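Side-chain contact in lysine cyclodeaminase (Streptomyces pristinaespiralis, PDB 5YU3), which converts L-lysine to L-pipecolic acid by NAD-dependent cyclodeamination and probably turns L-ornithine into L-proline in the same way: residues Ala12-Ala17 with Leu316-Glu321. Numbering follows the deposited sequence.
Sequences AEVVAA and LEAAAE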
ATOM      1  N   ALA A  12       9.692   9.057  19.689  1.00 18.54           N
ATOM      2  CA  ALA A  12       9.652  10.046  20.765  1.00 18.77           C
ATOM      3  C   ALA A  12      11.057  10.439  21.218  1.00 17.89           C
ATOM      4  O   ALA A  12      11.328  11.618  21.482  1.00 19.22           O
ATOM      5  CB  ALA A  12       8.839   9.498  21.939  1.00 18.29           C
ATOM      6  N   GLU A  13      11.969   9.474  21.289  1.00 17.22           N
ATOM      7  CA  GLU A  13      13.313   9.793  21.755  1.00 19.55           C
ATOM      8  C   GLU A  13      14.083  10.589  20.718  1.00 18.39           C
ATOM      9  O   GLU A  13      14.896  11.444  21.080  1.00 15.99           O
ATOM     10  CB  GLU A  13      14.058   8.515  22.134  1.00 17.71           C
ATOM     11  CG  GLU A  13      13.509   7.866  23.402  1.00 21.30           C
ATOM     12  CD  GLU A  13      13.684   8.754  24.617  1.00 22.81           C
ATOM     13  OE1 GLU A  13      14.795   8.751  25.191  1.00 20.94           O
ATOM     14  OE2 GLU A  13      12.723   9.463  24.992  1.00 22.82           O
ATOM     15  N   VAL A  14      13.838  10.344  19.427  1.00 16.09           N
ATOM     16  CA  VAL A  14      14.482  11.157  18.401  1.00 16.10           C
ATOM     17  C   VAL A  14      14.068  12.616  18.546  1.00 16.33           C
ATOM     18  O   VAL A  14      14.911  13.520  18.541  1.00 16.52           O
ATOM     19  CB  VAL A  14      14.163  10.621  16.993  1.00 15.55           C
ATOM     20  CG1 VAL A  14      14.549  11.664  15.944  1.00 17.52           C
ATOM     21  CG2 VAL A  14      14.934   9.318  16.731  1.00 18.16           C
ATOM     22  N   VAL A  15      12.762  12.874  18.651  1.00 16.22           N
ATOM     23  CA  VAL A  15      12.348  14.273  18.708  1.00 17.16           C
ATOM     24  C   VAL A  15      12.732  14.885  20.051  1.00 18.81           C
ATOM     25  O   VAL A  15      13.033  16.081  20.122  1.00 18.10           O
ATOM     26  CB  VAL A  15      10.842  14.434  18.413  1.00 20.38           C
ATOM     27  CG1 VAL A  15      10.007  13.745  19.454  1.00 24.67           C
ATOM     28  CG2 VAL A  15      10.470  15.925  18.328  1.00 23.29           C
ATOM     29  N   ALA A  16      12.755  14.090  21.122  1.00 15.49           N
ATOM     30  CA  ALA A  16      13.181  14.630  22.414  1.00 18.48           C
ATOM     31  C   ALA A  16      14.657  15.013  22.402  1.00 17.40           C
ATOM     32  O   ALA A  16      15.028  16.077  22.913  1.00 16.85           O
ATOM     33  CB  ALA A  16      12.894  13.630  23.538  1.00 18.31           C
ATOM     34  N   ALA A  17      15.518  14.159  21.829  1.00 16.52           N
ATOM     35  CA  ALA A  17      16.951  14.442  21.835  1.00 15.89           C
ATOM     36  C   ALA A  17      17.296  15.614  20.924  1.00 19.46           C
ATOM     37  O   ALA A  17      18.118  16.475  21.276  1.00 16.36           O
ATOM     38  CB  ALA A  17      17.732  13.199  21.405  1.00 17.93           C
ATOM     39  N   LEU A 316      15.479   8.237  10.125  1.00 18.14           N
ATOM     40  CA  LEU A 316      16.376   7.081  10.119  1.00 16.61           C
ATOM     41  C   LEU A 316      17.825   7.496  10.331  1.00 20.86           C
ATOM     42  O   LEU A 316      18.596   6.752  10.950  1.00 19.76           O
ATOM     43  CB  LEU A 316      16.241   6.307   8.807  1.00 19.65           C
ATOM     44  CG  LEU A 316      14.890   5.640   8.573  1.00 18.96           C
ATOM     45  CD1 LEU A 316      14.943   4.782   7.316  1.00 23.78           C
ATOM     46  CD2 LEU A 316      14.454   4.822   9.787  1.00 20.70           C
ATOM     47  N   GLU A 317      18.222   8.664   9.814  1.00 16.72           N
ATOM     48  CA  GLU A 317      19.570   9.163  10.068  1.00 18.96           C
ATOM     49  C   GLU A 317      19.796   9.386  11.558  1.00 18.73           C
ATOM     50  O   GLU A 317      20.821   8.970  12.114  1.00 19.39           O
ATOM     51  CB  GLU A 317      19.810  10.456   9.287  1.00 19.43           C
ATOM     52  CG  GLU A 317      19.996  10.243   7.789  1.00 23.84           C
ATOM     53  CD  GLU A 317      20.089  11.547   7.022  1.00 30.06           C
ATOM     54  OE1 GLU A 317      20.112  12.608   7.669  1.00 25.22           O
ATOM     55  OE2 GLU A 317      20.125  11.503   5.774  1.00 29.50           O
ATOM     56  N   ALA A 318      18.842  10.046  12.222  1.00 18.37           N
ATOM     57  CA  ALA A 318      18.971  10.285  13.657  1.00 20.51           C
ATOM     58  C   ALA A 318      18.906   8.981  14.442  1.00 22.21           C
ATOM     59  O   ALA A 318      19.660   8.793  15.405  1.00 20.63           O
ATOM     60  CB  ALA A 318      17.889  11.258  14.132  1.00 19.47           C
ATOM     61  N   ALA A 319      18.009   8.068  14.049  1.00 18.31           N
ATOM     62  CA  ALA A 319      17.889   6.795  14.754  1.00 19.34           C
ATOM     63  C   ALA A 319      19.129   5.928  14.561  1.00 20.94           C
ATOM     64  O   ALA A 319      19.571   5.252  15.500  1.00 22.67           O
ATOM     65  CB  ALA A 319      16.637   6.051  14.282  1.00 18.33           C
ATOM     66  N   ALA A 320      19.701   5.923  13.352  1.00 18.46           N
ATOM     67  CA  ALA A 320      20.904   5.131  13.110  1.00 19.35           C
ATOM     68  C   ALA A 320      22.081   5.658  13.922  1.00 22.07           C
ATOM     69  O   ALA A 320      22.854   4.877  14.491  1.00 21.74           O
ATOM     70  CB  ALA A 320      21.245   5.134  11.620  1.00 20.97           C
ATOM     71  N   GLU A 321      22.233   6.984  13.962  1.00 18.36           N
ATOM     72  CA  GLU A 321      23.264   7.636  14.763  1.00 25.04           C
ATOM     73  C   GLU A 321      23.206   7.195  16.221  1.00 22.46           C
ATOM     74  O   GLU A 321      24.244   7.022  16.874  1.00 22.95           O
ATOM     75  CB  GLU A 321      23.057   9.146  14.659  1.00 25.20           C
ATOM     76  CG  GLU A 321      24.239  10.031  14.918  1.00 37.48           C
ATOM     77  CD  GLU A 321      23.796  11.478  15.023  1.00 42.37           C
ATOM     78  OE1 GLU A 321      22.956  11.898  14.190  1.00 40.54           O
ATOM     79  OE2 GLU A 321      24.254  12.181  15.950  1.00 44.58           O
TER
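V14 meets A318 and A319 with its two methyl branches, and this one valine carries the whole share of 12-17 in the contact. Its CG1 lies 3.8 Å from A318 CB, a direct methyl-to-methyl touch and the closest approach between segments 12-17 and 316-321. The second branch sits more loosely: V14 CG2 comes 4.3 Å from the backbone N of A319 and 4.4 Å from A319 CB. The torsion of V14 explains this division of labour. With CG1 anti to the backbone N (chi1 166°), the two methyls spread over neighbouring residues of the facing helix, one set against each alanine. The CB of V14 and that of A318 both point across the gap, whereas the bond to CB of A319 runs alongside the facing helix. Because alanine adds no more than a methyl group, the backbones can approach to 6.6 Å between V14 CA and A318 CA.

All three touching residues are buried. L324, in the loop after helix 305-321, also packs on V14, and W4 and L6 of strand 3-6 cover A319, so the contact continues into an apolar layer on the sheet that contains this strand. Away from V14 the two helices turn to solvent: A16 and A17 on one, A320 and E321 on the other, are exposed and do not meet across the pair. E317 is exposed too, and its OE2 forms a salt bridge with R30 of helix 20-39.

Only 95 Å² is buried between the segments, without any polar bond joining them. The pairing therefore rests on dispersion and the exclusion of water from three small aliphatic side chains, joining the N-terminal helix to one nearly 300 residues later by shape rather than by charge.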